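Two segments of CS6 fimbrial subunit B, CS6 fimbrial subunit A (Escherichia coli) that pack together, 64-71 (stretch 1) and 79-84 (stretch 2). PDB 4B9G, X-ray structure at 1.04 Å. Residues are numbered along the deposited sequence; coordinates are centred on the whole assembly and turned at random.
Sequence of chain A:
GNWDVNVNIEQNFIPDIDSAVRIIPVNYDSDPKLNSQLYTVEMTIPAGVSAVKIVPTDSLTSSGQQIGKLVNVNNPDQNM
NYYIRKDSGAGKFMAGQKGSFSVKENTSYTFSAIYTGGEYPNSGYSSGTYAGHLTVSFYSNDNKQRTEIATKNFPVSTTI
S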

ATOM      1  N   GLY A  64      10.786   3.537  11.398  1.00 14.17           N
ATOM      2  CA  GLY A  64      10.724   4.586  10.395  1.00 14.21           C
ATOM      3  C   GLY A  64       9.702   4.359   9.285  1.00 13.23           C
ATOM      4  O   GLY A  64       9.669   5.109   8.308  1.00 15.81           O
ATOM      5  N   GLN A  65       8.862   3.340   9.424  1.00 11.71           N
ATOM      6  CA  GLN A  65       7.940   2.936   8.367  1.00 10.73           C
ATOM      7  C   GLN A  65       6.512   2.942   8.885  1.00 10.59           C
ATOM      8  O   GLN A  65       6.259   2.611  10.044  1.00 12.42           O
ATOM      9  N   GLN A  66       5.580   3.227   7.977  1.00  8.62           N
ATOM     10  CA  GLN A  66       4.153   3.104   8.243  1.00  9.43           C
ATOM     11  C   GLN A  66       3.690   1.661   7.993  1.00  9.19           C
ATOM     12  O   GLN A  66       3.594   1.195   6.865  1.00 11.89           O
ATOM     13  N   ILE A  67       3.427   0.944   9.074  1.00  8.12           N
ATOM     14  CA  ILE A  67       3.039  -0.454   9.014  1.00  7.78           C
ATOM     15  C   ILE A  67       1.518  -0.573   8.988  1.00  8.56           C
ATOM     16  O   ILE A  67       0.829  -0.057   9.873  1.00 10.11           O
ATOM     17  N   GLY A  68       0.984  -1.234   7.964  1.00  7.73           N
ATOM     18  CA  GLY A  68      -0.430  -1.538   7.876  1.00  9.18           C
ATOM     19  C   GLY A  68      -0.701  -2.997   8.199  1.00  7.80           C
ATOM     20  O   GLY A  68       0.216  -3.807   8.358  1.00  7.98           O
ATOM     21  N   LYS A  69      -1.988  -3.314   8.295  1.00  7.39           N
ATOM     22  CA  LYS A  69      -2.438  -4.679   8.560  1.00  8.42           C
ATOM     23  C   LYS A  69      -3.417  -5.163   7.488  1.00  7.85           C
ATOM     24  O   LYS A  69      -4.301  -4.412   7.042  1.00  8.91           O
ATOM     25  N   LEU A  70      -3.274  -6.438   7.120  1.00  6.71           N
ATOM     26  CA  LEU A  70      -4.306  -7.175   6.393  1.00  7.23           C
ATOM     27  C   LEU A  70      -4.862  -8.193   7.386  1.00  7.58           C
ATOM     28  O   LEU A  70      -4.131  -9.009   7.939  1.00  8.62           O
ATOM     29  N   VAL A  71      -6.159  -8.097   7.652  1.00  7.49           N
ATOM     30  CA  VAL A  71      -6.810  -8.870   8.705  1.00  7.48           C
ATOM     31  C   VAL A  71      -7.667  -9.977   8.083  1.00  7.68           C
ATOM     32  O   VAL A  71      -8.431  -9.729   7.137  1.00  7.71           O
ATOM     33  N   ASN A  79      -3.657 -11.545  11.601  1.00  7.41           N
ATOM     34  CA  ASN A  79      -3.378 -10.428  10.718  1.00  8.79           C
ATOM     35  C   ASN A  79      -1.916 -10.431  10.278  1.00  7.48           C
ATOM     36  O   ASN A  79      -1.056 -11.061  10.904  1.00  9.17           O
ATOM     37  N   MET A  80      -1.675  -9.741   9.168  1.00  7.26           N
ATOM     38  CA  MET A  80      -0.355  -9.611   8.558  1.00  7.24           C
ATOM     39  C   MET A  80       0.044  -8.145   8.563  1.00  6.96           C
ATOM     40  O   MET A  80      -0.711  -7.297   8.095  1.00  9.10           O
ATOM     41  N   ASN A  81       1.249  -7.862   9.043  1.00  6.80           N
ATOM     42  CA  ASN A  81       1.828  -6.534   9.002  1.00  6.87           C
ATOM     43  C   ASN A  81       2.638  -6.322   7.722  1.00  6.26           C
ATOM     44  O   ASN A  81       3.308  -7.248   7.254  1.00  7.01           O
ATOM     45  N   TYR A  82       2.618  -5.106   7.173  1.00  6.31           N
ATOM     46  CA  TYR A  82       3.356  -4.836   5.948  1.00  5.91           C
ATOM     47  C   TYR A  82       3.674  -3.354   5.810  1.00  6.03           C
ATOM     48  O   TYR A  82       3.045  -2.520   6.452  1.00  6.37           O
ATOM     49  N   TYR A  83       4.617  -3.041   4.921  1.00  5.99           N
ATOM     50  CA  TYR A  83       4.877  -1.666   4.516  1.00  6.08           C
ATOM     51  C   TYR A  83       4.872  -1.578   2.983  1.00  5.47           C
ATOM     52  O   TYR A  83       4.976  -2.595   2.276  1.00  5.78           O
ATOM     53  N   ILE A  84       4.771  -0.358   2.468  1.00  4.83           N
ATOM     54  CA  ILE A  84       4.772  -0.104   1.028  1.00  5.10           C
ATOM     55  C   ILE A  84       6.176   0.279   0.530  1.00  5.08           C
ATOM     56  O   ILE A  84       6.811   1.206   1.062  1.00  5.38           O
TER

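The two strands run antiparallel, their N-to-C directions 140° apart. Bridged residues put their side chains on the same face of the sheet: Lys69 with Asn81 and Val71 with Asn79 on one, Leu70 with Met80 on the other, where Tyr82 also lies. Together the stretches bury 617 Å².

Gly64 makes no contact. Gln65 points its CA-to-CB bond toward stretch 2, and its m, t rotamer carries OE1 over one face of the Tyr83 ring, 3.5 Å from Tyr83 CD2. Water 1 joins the two side chains only loosely: its bonds to Gln65 NE2 (2.9 Å) and Tyr83 OH (3.4 Å) are both weak. Gln66 (m, m) leads the end of its side chain away from stretch 2 and contributes through its backbone instead. Water 2 donates to Gln66 O at 2.7 Å and accepts from Ile84 N at 2.8 Å, linking the main chains where the strands no longer bond directly.

Ile67 starts sideways, but its m, m rotamer brings its end nearer stretch 2. CD1 lies 4.0 Å from Tyr83 CB, and CG2 lies 3.7 Å from Asn81 CB, so the two branches reach different neighbours.

Gly68 leaves room for an aromatic ring. Tyr82, with chi1 at 72° (p) and chi2 at -85°, lays one ring face over Gly68 CA; an ideal CB on Gly68 would come within a tight 3.3 Å of Tyr82 CE1. The backbones of the same two residues are hydrogen-bonded, with Gly68 N donating to Tyr82 O at 2.9 Å and Tyr82 N to Gly68 O at 3.0 Å.

Lys69 (m, t, t, then chi4 at 101°) runs along the face it shares with Asn81 and Asn79. Its CG is 3.5 Å from Asn81 OD1 and its CE 3.7 Å from Asn79 OD1. The ammonium reaches Asn81 through water 4, which accepts from Lys69 NZ at 3.1 Å and donates to Asn81 OD1 at 2.9 Å. Water 3 donates to Lys69 O at 3.1 Å and is hydrogen-bonded to Tyr82 OH at 2.6 Å, tying the far end of that ring to stretch 1.

Leu70 (m, t) packs its CG 3.7 Å from Tyr82 CE1, obliquely to the ring. Its CB is 4.5 Å from Met80 CB, a looser contact; beyond CB, the m, t, t chain of Met80 leads away. Paired bonds fix the register here: Leu70 N to Met80 O at 2.9 Å, Met80 N to Leu70 O at 2.8 Å. Finally, Val71 (t) sets CG2 4.0 Å from Asn79 CB, a modest contact.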

ATOM      1  CB  GLN A  65       8.294   1.528   7.866  1.00 10.34           C
ATOM      2  CG  GLN A  65       9.690   1.445   7.326  1.00 12.85           C
ATOM      3  CD  GLN A  65      10.024   0.055   6.845  1.00 16.67           C
ATOM      4  OE1 GLN A  65       9.692  -0.937   7.495  1.00 19.51           O
ATOM      5  NE2 GLN A  65      10.686  -0.031   5.699  1.00 24.50           N
ATOM      6  CB  GLN A  66       3.362   4.058   7.360  1.00  9.67           C
ATOM      7  CG  GLN A  66       3.658   5.510   7.675  1.00  9.32           C
ATOM      8  CD  GLN A  66       3.494   5.811   9.152  1.00 12.51           C
ATOM      9  OE1 GLN A  66       2.411   5.612   9.715  1.00 14.96           O
ATOM     10  NE2 GLN A  66       4.572   6.255   9.803  1.00 11.82           N
ATOM     11  CB  ILE A  67       3.619  -1.219  10.206  1.00  8.08           C
ATOM     12  CG1 ILE A  67       5.153  -1.079  10.257  1.00 10.39           C
ATOM     13  CG2 ILE A  67       3.199  -2.683  10.142  1.00  9.72           C
ATOM     14  CD1 ILE A  67       5.882  -1.486   9.029  1.00 13.03           C
ATOM     15  CB  LYS A  69      -3.152  -4.767   9.911  1.00 11.71           C
ATOM     16  CG  LYS A  69      -2.241  -4.640  11.097  1.00 16.09           C
ATOM     17  CD  LYS A  69      -3.015  -4.872  12.379  1.00 21.66           C
ATOM     18  CE  LYS A  69      -2.085  -5.294  13.496  1.00 29.01           C
ATOM     19  NZ  LYS A  69      -1.753  -4.195  14.426  1.00 37.92           N
ATOM     20  CB  LEU A  70      -3.734  -7.867   5.158  1.00  6.83           C
ATOM     21  CG  LEU A  70      -3.070  -6.924   4.146  1.00  7.01           C
ATOM     22  CD1 LEU A  70      -2.507  -7.701   2.977  1.00  8.99           C
ATOM     23  CD2 LEU A  70      -4.010  -5.856   3.647  1.00  7.57           C
ATOM     24  CB  VAL A  71      -7.680  -7.948   9.592  1.00 10.11           C
ATOM     25  CG1 VAL A  71      -8.337  -8.753  10.722  1.00 11.05           C
ATOM     26  CG2 VAL A  71      -6.836  -6.818  10.166  1.00 11.46           C
ATOM     27  CB  ASN A  79      -3.767  -9.113  11.395  1.00 11.40           C
ATOM     28  CG  ASN A  79      -3.026  -8.902  12.698  1.00 17.35           C
ATOM     29  OD1 ASN A  79      -1.803  -8.881  12.731  1.00 21.10           O
ATOM     30  ND2 ASN A  79      -3.763  -8.814  13.785  1.00 24.47           N
ATOM     31  CB  MET A  80      -0.400 -10.118   7.116  1.00  7.09           C
ATOM     32  CG  MET A  80      -0.841 -11.566   6.988  1.00  7.25           C
ATOM     33  SD  MET A  80      -0.932 -12.015   5.254  1.00  9.71           S
ATOM     34  CE  MET A  80      -1.417 -13.741   5.370  1.00  8.68           C
ATOM     35  CB  ASN A  81       2.777  -6.339  10.182  1.00  8.05           C
ATOM     36  CG  ASN A  81       2.092  -6.419  11.516  1.00 10.00           C
ATOM     37  OD1 ASN A  81       0.964  -6.000  11.667  1.00 12.76           O
ATOM     38  ND2 ASN A  81       2.790  -6.964  12.498  1.00 13.53           N
ATOM     39  CB  TYR A  82       2.577  -5.312   4.711  1.00  5.79           C
ATOM     40  CG  TYR A  82       1.369  -4.472   4.374  1.00  6.06           C
ATOM     41  CD1 TYR A  82       0.135  -4.683   4.981  1.00  6.37           C
ATOM     42  CD2 TYR A  82       1.459  -3.458   3.427  1.00  6.18           C
ATOM     43  CE1 TYR A  82      -0.966  -3.911   4.653  1.00  6.39           C
ATOM     44  CE2 TYR A  82       0.358  -2.693   3.078  1.00  5.70           C
ATOM     45  CZ  TYR A  82      -0.853  -2.922   3.688  1.00  6.04           C
ATOM     46  OH  TYR A  82      -1.952  -2.174   3.292  1.00  7.03           O
ATOM     47  CB  TYR A  83       6.215  -1.136   5.058  1.00  7.58           C
ATOM     48  CG  TYR A  83       7.428  -1.840   4.545  1.00  7.58           C
ATOM     49  CD1 TYR A  83       8.053  -1.440   3.374  1.00  8.59           C
ATOM     50  CD2 TYR A  83       7.938  -2.939   5.235  1.00 10.28           C
ATOM     51  CE1 TYR A  83       9.183  -2.118   2.922  1.00 11.29           C
ATOM     52  CE2 TYR A  83       9.054  -3.611   4.797  1.00 11.29           C
ATOM     53  CZ  TYR A  83       9.671  -3.205   3.644  1.00 10.90           C
ATOM     54  OH  TYR A  83      10.807  -3.842   3.200  1.00 14.25           O
ATOM     55  CB  ILE A  84       3.767   1.040   0.682  1.00  5.07           C
ATOM     56  CG1 ILE A  84       2.334   0.582   0.983  1.00  6.16           C
ATOM     57  CG2 ILE A  84       3.937   1.510  -0.761  1.00  5.52           C
ATOM     58  CD1 ILE A  84       1.745  -0.443   0.017  1.00  7.35           C
TER
HETATM   59  O   HOH W   1      12.639  -1.114   3.855  1.00 23.44           O
HETATM   60  O   HOH W   2       3.918   1.705   4.213  1.00  6.46           O
HETATM   61  O   HOH W   3      -4.041  -2.261   4.883  1.00 10.60           O
HETATM   62  O   HOH W   4       0.886  -3.480  13.030  1.00 20.27           O